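Local coordinates for protein VIN1 (Oscarella pearsei, PDB 6BFI) that binds actin filaments and may take part in cell-cell adhesion, as a sponge homolog of vinculin, at residues A[677-682]-A[695-699]; A[701-705]-A[725-729]; A[718-723]-A[775-781]. All blocks are in the same frame, centred on the assembly; numbering follows the deposited sequence.

Contact 1 of 3, residues A[677-682]-A[695-699]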
loop_
_atom_site.group_PDB
_atom_site.type_symbol
_atom_site.label_atom_id
_atom_site.label_comp_id
_atom_site.label_asym_id
_atom_site.label_seq_id
_atom_site.Cartn_x
_atom_site.Cartn_y
_atom_site.Cartn_z
ATOM N N VAL A 677 -0.422 -21.448 3.681
ATOM C CA VAL A 677 0.946 -21.065 4.028
ATOM C C VAL A 677 1.899 -22.237 3.818
ATOM O O VAL A 677 2.944 -22.104 3.163
ATOM C CB VAL A 677 1.007 -20.541 5.472
ATOM C CG1 VAL A 677 2.439 -20.482 5.948
ATOM C CG2 VAL A 677 0.370 -19.173 5.553
ATOM N N PHE A 678 1.555 -23.402 4.376
ATOM C CA PHE A 678 2.394 -24.587 4.226
ATOM C C PHE A 678 2.626 -24.915 2.759
ATOM O O PHE A 678 3.726 -25.324 2.372
ATOM C CB PHE A 678 1.755 -25.775 4.947
ATOM C CG PHE A 678 2.544 -27.050 4.839
ATOM C CD1 PHE A 678 3.555 -27.331 5.742
ATOM C CD2 PHE A 678 2.272 -27.968 3.839
ATOM C CE1 PHE A 678 4.285 -28.503 5.645
ATOM C CE2 PHE A 678 2.997 -29.139 3.738
ATOM C CZ PHE A 678 4.004 -29.406 4.644
ATOM N N ARG A 679 1.602 -24.738 1.925
ATOM C CA ARG A 679 1.752 -25.024 0.505
ATOM C C ARG A 679 2.594 -23.966 -0.192
ATOM O O ARG A 679 3.327 -24.284 -1.134
ATOM C CB ARG A 679 0.379 -25.133 -0.150
ATOM C CG ARG A 679 0.383 -25.863 -1.473
ATOM C CD ARG A 679 -0.997 -26.408 -1.792
ATOM N NE ARG A 679 -1.485 -27.324 -0.762
ATOM C CZ ARG A 679 -2.403 -27.009 0.149
ATOM N NH1 ARG A 679 -2.940 -25.796 0.158
ATOM N NH2 ARG A 679 -2.785 -27.905 1.050
ATOM N N GLU A 680 2.505 -22.709 0.251
ATOM C CA GLU A 680 3.367 -21.676 -0.313
ATOM C C GLU A 680 4.833 -21.964 -0.016
ATOM O O GLU A 680 5.694 -21.825 -0.893
ATOM C CB GLU A 680 2.970 -20.301 0.227
ATOM C CG GLU A 680 3.821 -19.151 -0.296
ATOM C CD GLU A 680 3.606 -18.887 -1.773
ATOM O OE1 GLU A 680 2.512 -19.207 -2.284
ATOM O OE2 GLU A 680 4.534 -18.360 -2.425
ATOM N N ALA A 681 5.137 -22.377 1.215
ATOM C CA ALA A 681 6.519 -22.656 1.584
ATOM C C ALA A 681 6.996 -24.034 1.139
ATOM O O ALA A 681 8.209 -24.272 1.119
ATOM C CB ALA A 681 6.694 -22.520 3.098
ATOM N N ASP A 682 6.085 -24.937 0.766
ATOM C CA ASP A 682 6.468 -26.316 0.485
ATOM C C ASP A 682 7.164 -26.464 -0.862
ATOM O O ASP A 682 7.949 -27.400 -1.046
ATOM C CB ASP A 682 5.240 -27.228 0.540
ATOM C CG ASP A 682 5.604 -28.703 0.525
ATOM O OD1 ASP A 682 6.649 -29.067 1.106
ATOM O OD2 ASP A 682 4.846 -29.499 -0.068
ATOM N N VAL A 695 8.613 -20.958 8.585
ATOM C CA VAL A 695 7.258 -20.792 8.071
ATOM C C VAL A 695 6.515 -22.124 8.061
ATOM O O VAL A 695 5.334 -22.190 8.421
ATOM C CB VAL A 695 7.295 -20.147 6.677
ATOM C CG1 VAL A 695 5.925 -20.174 6.066
ATOM C CG2 VAL A 695 7.796 -18.715 6.774
ATOM N N LYS A 696 7.187 -23.202 7.650
ATOM C CA LYS A 696 6.556 -24.519 7.684
ATOM C C LYS A 696 6.190 -24.910 9.110
ATOM O O LYS A 696 5.073 -25.377 9.373
ATOM C CB LYS A 696 7.480 -25.564 7.060
ATOM C CG LYS A 696 7.202 -25.853 5.595
ATOM C CD LYS A 696 8.149 -26.917 5.065
ATOM C CE LYS A 696 7.777 -27.342 3.658
ATOM N NZ LYS A 696 8.725 -28.354 3.109
ATOM N N GLN A 697 7.122 -24.719 10.048
ATOM C CA GLN A 697 6.828 -25.001 11.451
ATOM C C GLN A 697 5.634 -24.187 11.936
ATOM O O GLN A 697 4.761 -24.707 12.645
ATOM C CB GLN A 697 8.063 -24.713 12.306
ATOM C CG GLN A 697 7.931 -25.096 13.772
ATOM C CD GLN A 697 8.241 -26.560 14.036
ATOM O OE1 GLN A 697 8.078 -27.415 13.163
ATOM N NE2 GLN A 697 8.699 -26.855 15.247
ATOM N N MET A 698 5.569 -22.910 11.548
ATOM C CA MET A 698 4.450 -22.066 11.952
ATOM C C MET A 698 3.136 -22.577 11.373
ATOM O O MET A 698 2.092 -22.518 12.034
ATOM C CB MET A 698 4.705 -20.622 11.521
ATOM C CG MET A 698 3.722 -19.618 12.096
ATOM S SD MET A 698 4.154 -17.918 11.679
ATOM C CE MET A 698 5.896 -17.904 12.097
ATOM N N ALA A 699 3.168 -23.084 10.138
ATOM C CA ALA A 699 1.964 -23.659 9.544
ATOM C C ALA A 699 1.510 -24.893 10.315
ATOM O O ALA A 699 0.319 -25.044 10.617
ATOM C CB ALA A 699 2.214 -24.000 8.076
#
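Lys696 reaches across to Asp682 and closes the polar edge of this antiparallel helix pair with a salt bridge, NZ lying 3.0 Å from Asp682 OD1. The ammonium group meets that oxygen on its anti lone pair, the side turned away from OD2. Beyond CG the lysine chain is fully extended, while its first torsion (chi1 -96°) sits off the staggered positions and sends the methylenes along the flank of the other helix. There CG rests obliquely against the Phe678 ring, 3.9 Å from CD1, and also reaches the methyl of Ala681. The ring swings to that side because CG of Phe678 is anti to its backbone N (chi1 180°), and Ala699 sits at the edge of the ring, near its plane, with its CB 3.6 Å from Phe678 CB. Deeper in, the two valines cross at about a right angle, Val677 CG1 to Val695 CG1 at 3.5 Å. The same Val695 methyl touches Ala681 CB at 3.9 Å. With Ala681 and Ala699 facing the partner, the axes of the short segments approach to 8.7 Å at 157°. Consecutive helices 669-682 and 690-710 thus pack within the all-helical bundle of this vinculin-family protein. Farther out, Asp682 OD1 takes a second salt bridge from Arg659 of helix 649-659, whose side chains also pack on Phe678. Helix 786-817 lies against Val677 and Val695, with Glu680 of the first helix salt-bridged to Arg812. Chemically, the seam is an apolar stripe of valine, alanine and phenylalanine carbon edged by one ion pair between the two segments. The same oxygen also serves Arg659; two cations would probably favour ionised Asp682, and the aliphatic chain of Lys696 adds apolar surface on the way to its charge.

Contact 2 of 3, residues A[701-705]-A[725-729]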
loop_
_atom_site.group_PDB
_atom_site.type_symbol
_atom_site.label_atom_id
_atom_site.label_comp_id
_atom_site.label_asym_id
_atom_site.label_seq_id
_atom_site.Cartn_x
_atom_site.Cartn_y
_atom_site.Cartn_z
ATOM N N LYS A 701 2.099 -25.617 13.479
ATOM C CA LYS A 701 1.555 -25.153 14.750
ATOM C C LYS A 701 0.161 -24.562 14.580
ATOM O O LYS A 701 -0.724 -24.794 15.414
ATOM C CB LYS A 701 2.502 -24.130 15.375
ATOM C CG LYS A 701 3.860 -24.700 15.771
ATOM C CD LYS A 701 4.792 -23.602 16.263
ATOM C CE LYS A 701 6.109 -24.169 16.765
ATOM N NZ LYS A 701 5.913 -25.081 17.923
ATOM N N MET A 702 -0.062 -23.806 13.502
ATOM C CA MET A 702 -1.372 -23.193 13.294
ATOM C C MET A 702 -2.438 -24.245 13.012
ATOM O O MET A 702 -3.590 -24.103 13.446
ATOM C CB MET A 702 -1.301 -22.174 12.157
ATOM C CG MET A 702 -2.584 -21.382 11.952
ATOM S SD MET A 702 -2.953 -20.216 13.288
ATOM C CE MET A 702 -1.672 -18.987 13.037
ATOM N N ALA A 703 -2.073 -25.310 12.288
ATOM C CA ALA A 703 -2.999 -26.423 12.096
ATOM C C ALA A 703 -3.336 -27.090 13.425
ATOM O O ALA A 703 -4.500 -27.441 13.680
ATOM C CB ALA A 703 -2.407 -27.440 11.120
ATOM N N MET A 704 -2.332 -27.270 14.289
ATOM C CA MET A 704 -2.604 -27.801 15.620
ATOM C C MET A 704 -3.562 -26.897 16.386
ATOM O O MET A 704 -4.462 -27.384 17.084
ATOM C CB MET A 704 -1.302 -27.987 16.397
ATOM C CG MET A 704 -0.348 -28.980 15.763
ATOM S SD MET A 704 -1.173 -30.519 15.319
ATOM C CE MET A 704 -1.684 -31.123 16.925
ATOM N N MET A 705 -3.391 -25.576 16.263
ATOM C CA MET A 705 -4.326 -24.654 16.902
ATOM C C MET A 705 -5.739 -24.871 16.382
ATOM O O MET A 705 -6.695 -24.925 17.163
ATOM C CB MET A 705 -3.906 -23.199 16.685
ATOM C CG MET A 705 -5.003 -22.223 17.120
ATOM S SD MET A 705 -4.646 -20.464 16.954
ATOM C CE MET A 705 -3.253 -20.304 18.058
ATOM N N MET A 725 -0.194 -23.432 22.322
ATOM C CA MET A 725 0.034 -23.379 20.882
ATOM C C MET A 725 0.053 -21.938 20.382
ATOM O O MET A 725 0.874 -21.582 19.528
ATOM C CB MET A 725 -1.034 -24.189 20.153
ATOM C CG MET A 725 -0.764 -24.354 18.671
ATOM S SD MET A 725 0.881 -25.028 18.372
ATOM C CE MET A 725 0.744 -26.627 19.161
ATOM N N ALA A 726 -0.837 -21.094 20.910
ATOM C CA ALA A 726 -0.829 -19.684 20.533
ATOM C C ALA A 726 0.482 -19.017 20.920
ATOM O O ALA A 726 1.046 -18.241 20.138
ATOM C CB ALA A 726 -2.006 -18.956 21.178
ATOM N N LYS A 727 0.985 -19.307 22.122
ATOM C CA LYS A 727 2.251 -18.714 22.540
ATOM C C LYS A 727 3.406 -19.201 21.668
ATOM O O LYS A 727 4.305 -18.422 21.320
ATOM C CB LYS A 727 2.512 -19.021 24.016
ATOM C CG LYS A 727 1.476 -18.421 24.953
ATOM C CD LYS A 727 2.008 -18.293 26.373
ATOM C CE LYS A 727 1.301 -19.242 27.327
ATOM N NZ LYS A 727 1.833 -19.117 28.713
ATOM N N GLU A 728 3.389 -20.482 21.289
ATOM C CA GLU A 728 4.434 -21.003 20.411
ATOM C C GLU A 728 4.384 -20.342 19.039
ATOM O O GLU A 728 5.429 -20.011 18.462
ATOM C CB GLU A 728 4.307 -22.522 20.291
ATOM C CG GLU A 728 5.026 -23.282 21.400
ATOM C CD GLU A 728 4.563 -24.721 21.532
ATOM O OE1 GLU A 728 4.479 -25.214 22.677
ATOM O OE2 GLU A 728 4.278 -25.358 20.496
ATOM N N ILE A 729 3.179 -20.131 18.502
ATOM C CA ILE A 729 3.049 -19.429 17.228
ATOM C C ILE A 729 3.546 -17.996 17.357
ATOM O O ILE A 729 4.152 -17.446 16.430
ATOM C CB ILE A 729 1.591 -19.481 16.732
ATOM C CG1 ILE A 729 1.187 -20.919 16.419
ATOM C CG2 ILE A 729 1.407 -18.609 15.497
ATOM C CD1 ILE A 729 -0.250 -21.062 15.980
#
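Lys701 and Met725 cross at a slant, the lysine CB 3.5 Å from the Met725 SD, where two antiparallel helix segments pass at 157° with axes 9.4 Å apart. Lys701 runs straight to CE and then bends at its last torsion (chi4 -62°), which brings NZ over to Glu728 OE2 for a 3.1 Å salt bridge. The ammonium group comes to the anti side of the carboxylate, 32° out of its plane, and the two side chains cross nearly perpendicularly. With CG anti to the backbone N, Met725 lays CG 3.3 Å from Lys701 O; the bends at its next two torsions then carry CE to Met704 CB, 3.7 Å away. Met705 does the reverse: extended as far as SD and bent only at the methyl, it delivers CE to Ala726 CB at 3.6 Å and also to the end of Ile729. The straight Ile729 chain pushes CD1 against the Met702 backbone, 3.6 Å from CA, while the curled Met702 thioether closes over that methyl. Methionines supply much of the seam: Met702 and Met725 curl alike, Met705 is stretched, and Met704 gives only its CB. Helix 649-659 covers Lys701, Met704 and Met725, helix 763-778 packs on Met705, Ala726 and Ile729, and helices 669-682 and 786-817 enclose Met702, consistent with a helical bundle of the vinculin-tail kind.

Contact 3 of 3, residues A[718-723]-A[775-781]; sequences SKADLI and TVKATSM
Lys719 of helix 718-745 faces Ala778 at the end of another helix with their CA atoms 4.8 Å apart, and the chain then leaves helical geometry at Thr779, so that Met781 turns back across the 718-723 segment. Lys719 lies lengthwise over this helix end, its CG 3.4 Å from Ala778 O, and slides past Met781 in the opposite direction. The Met781 side chain is extended beyond CG and puts CE 3.7 Å from Lys719 CG, close to Ser718 as well. The ammonium group comes near Met781 O, but the approach is too short and poorly angled to be trusted as a bond. With an alanine in place of Lys719, the methylenes over Ala778 O and Met781 CE would be missing and the methionine tip would probably be freer to shift. Ala778 CB is wedged against Ile723 CG1 at 3.8 Å, with Leu722 CD2 on it too. That leucine methyl also crosses Lys777 CG, whose ammonium end goes instead to Thr793 and Asp789. Hydroxyls help to hold the turn: Thr779 OG1 bonds to Val776 O at 2.9 Å and Ser780 OG to Lys777 O at 3.0 Å, both from above the carbonyl plane. Lys777 O also accepts the backbone N-H of Ser780 and Met781. Helix 690-710 backs Leu722 and helix 786-817 backs Met781, while helix 8-32 covers Lys719 and Ile723 and helix 102-145 meets Thr779, consistent with the head-to-tail packing of closed vinculins.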
loop_
_atom_site.group_PDB
_atom_site.type_symbol
_atom_site.label_atom_id
_atom_site.label_comp_id
_atom_site.label_asym_id
_atom_site.label_seq_id
_atom_site.Cartn_x
_atom_site.Cartn_y
_atom_site.Cartn_z
ATOM N N SER A 718 -8.340 -29.399 25.690
ATOM C CA SER A 718 -7.877 -28.643 24.534
ATOM C C SER A 718 -7.533 -27.196 24.863
ATOM O O SER A 718 -6.928 -26.514 24.026
ATOM C CB SER A 718 -8.939 -28.676 23.432
ATOM O OG SER A 718 -9.344 -30.006 23.154
ATOM N N LYS A 719 -7.893 -26.717 26.054
ATOM C CA LYS A 719 -7.673 -25.315 26.393
ATOM C C LYS A 719 -6.189 -25.015 26.572
ATOM O O LYS A 719 -5.660 -24.064 25.980
ATOM C CB LYS A 719 -8.458 -24.963 27.655
ATOM C CG LYS A 719 -9.923 -25.346 27.568
ATOM C CD LYS A 719 -10.537 -25.542 28.939
ATOM C CE LYS A 719 -11.915 -26.174 28.828
ATOM N NZ LYS A 719 -12.834 -25.349 27.998
ATOM N N ALA A 720 -5.500 -25.817 27.388
ATOM C CA ALA A 720 -4.072 -25.602 27.600
ATOM C C ALA A 720 -3.293 -25.768 26.304
ATOM O O ALA A 720 -2.341 -25.022 26.043
ATOM C CB ALA A 720 -3.546 -26.559 28.667
ATOM N N ASP A 721 -3.681 -26.743 25.478
ATOM C CA ASP A 721 -3.034 -26.915 24.182
ATOM C C ASP A 721 -3.281 -25.710 23.284
ATOM O O ASP A 721 -2.402 -25.309 22.511
ATOM C CB ASP A 721 -3.528 -28.202 23.519
ATOM C CG ASP A 721 -3.162 -29.445 24.312
ATOM O OD1 ASP A 721 -2.122 -29.422 25.001
ATOM O OD2 ASP A 721 -3.915 -30.441 24.252
ATOM N N LEU A 722 -4.469 -25.107 23.380
ATOM C CA LEU A 722 -4.765 -23.920 22.586
ATOM C C LEU A 722 -3.900 -22.740 23.017
ATOM O O LEU A 722 -3.292 -22.063 22.178
ATOM C CB LEU A 722 -6.252 -23.574 22.694
ATOM C CG LEU A 722 -6.699 -22.235 22.100
ATOM C CD1 LEU A 722 -6.236 -22.084 20.655
ATOM C CD2 LEU A 722 -8.210 -22.084 22.200
ATOM N N ILE A 723 -3.829 -22.483 24.323
ATOM C CA ILE A 723 -3.061 -21.341 24.815
ATOM C C ILE A 723 -1.577 -21.529 24.523
ATOM O O ILE A 723 -0.916 -20.642 23.960
ATOM C CB ILE A 723 -3.319 -21.138 26.320
ATOM C CG1 ILE A 723 -4.797 -20.832 26.566
ATOM C CG2 ILE A 723 -2.428 -20.038 26.869
ATOM C CD1 ILE A 723 -5.163 -20.709 28.030
ATOM N N THR A 775 -6.475 -16.989 24.420
ATOM C CA THR A 775 -6.766 -17.118 25.846
ATOM C C THR A 775 -8.245 -16.883 26.127
ATOM O O THR A 775 -8.832 -17.543 26.995
ATOM C CB THR A 775 -5.903 -16.148 26.653
ATOM O OG1 THR A 775 -4.519 -16.405 26.388
ATOM C CG2 THR A 775 -6.162 -16.313 28.145
ATOM N N VAL A 776 -8.870 -15.957 25.396
ATOM C CA VAL A 776 -10.299 -15.714 25.571
ATOM C C VAL A 776 -11.111 -16.899 25.061
ATOM O O VAL A 776 -12.089 -17.318 25.695
ATOM C CB VAL A 776 -10.706 -14.400 24.875
ATOM C CG1 VAL A 776 -12.215 -14.207 24.930
ATOM C CG2 VAL A 776 -10.002 -13.227 25.522
ATOM N N LYS A 777 -10.716 -17.462 23.916
ATOM C CA LYS A 777 -11.436 -18.603 23.356
ATOM C C LYS A 777 -11.331 -19.825 24.260
ATOM O O LYS A 777 -12.302 -20.575 24.418
ATOM C CB LYS A 777 -10.898 -18.921 21.959
ATOM C CG LYS A 777 -11.373 -20.244 21.380
ATOM C CD LYS A 777 -12.877 -20.261 21.169
ATOM C CE LYS A 777 -13.334 -21.604 20.619
ATOM N NZ LYS A 777 -14.805 -21.641 20.398
ATOM N N ALA A 778 -10.161 -20.040 24.867
ATOM C CA ALA A 778 -9.975 -21.206 25.724
ATOM C C ALA A 778 -10.863 -21.152 26.962
ATOM O O ALA A 778 -11.290 -22.197 27.465
ATOM C CB ALA A 778 -8.508 -21.331 26.130
ATOM N N THR A 779 -11.150 -19.954 27.468
ATOM C CA THR A 779 -11.963 -19.793 28.664
ATOM C C THR A 779 -13.455 -19.729 28.363
ATOM O O THR A 779 -14.249 -19.487 29.277
ATOM C CB THR A 779 -11.537 -18.538 29.427
ATOM O OG1 THR A 779 -11.702 -17.387 28.588
ATOM C CG2 THR A 779 -10.082 -18.649 29.845
ATOM N N SER A 780 -13.852 -19.939 27.112
ATOM C CA SER A 780 -15.256 -19.923 26.728
ATOM C C SER A 780 -15.733 -21.220 26.096
ATOM O O SER A 780 -16.893 -21.588 26.288
ATOM C CB SER A 780 -15.533 -18.766 25.755
ATOM O OG SER A 780 -14.766 -18.903 24.573
ATOM N N MET A 781 -14.881 -21.918 25.348
ATOM C CA MET A 781 -15.285 -23.186 24.762
ATOM C C MET A 781 -15.428 -24.247 25.846
ATOM O O MET A 781 -14.768 -24.198 26.888
ATOM C CB MET A 781 -14.279 -23.641 23.705
ATOM C CG MET A 781 -12.951 -24.129 24.260
ATOM S SD MET A 781 -11.880 -24.782 22.963
ATOM C CE MET A 781 -10.455 -25.286 23.923
#

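How the contacts relate
The three contacts step across one helical bundle from helix to helix. Contacts 1 and 2 share helix 690-710, their centres about 13 Å apart, and meet where Met698 CG touches Ile729 CG2 at 4.2 Å. Contacts 2 and 3 share helix 718-745, centres about 12 Å apart, and join through Met705 CG and Leu722 CD1 at 3.7 Å. Contacts 1 and 3 do not touch: about 24 Å separates their centres and about 11 Å their nearest atoms. In sequence, contact 1 closes before the others open, whereas the segments of contacts 2 and 3 alternate. Contact 2, touching both of the others, links the 677-682/695-699 seam to the helix end of contact 3, which borders the N-terminal helices.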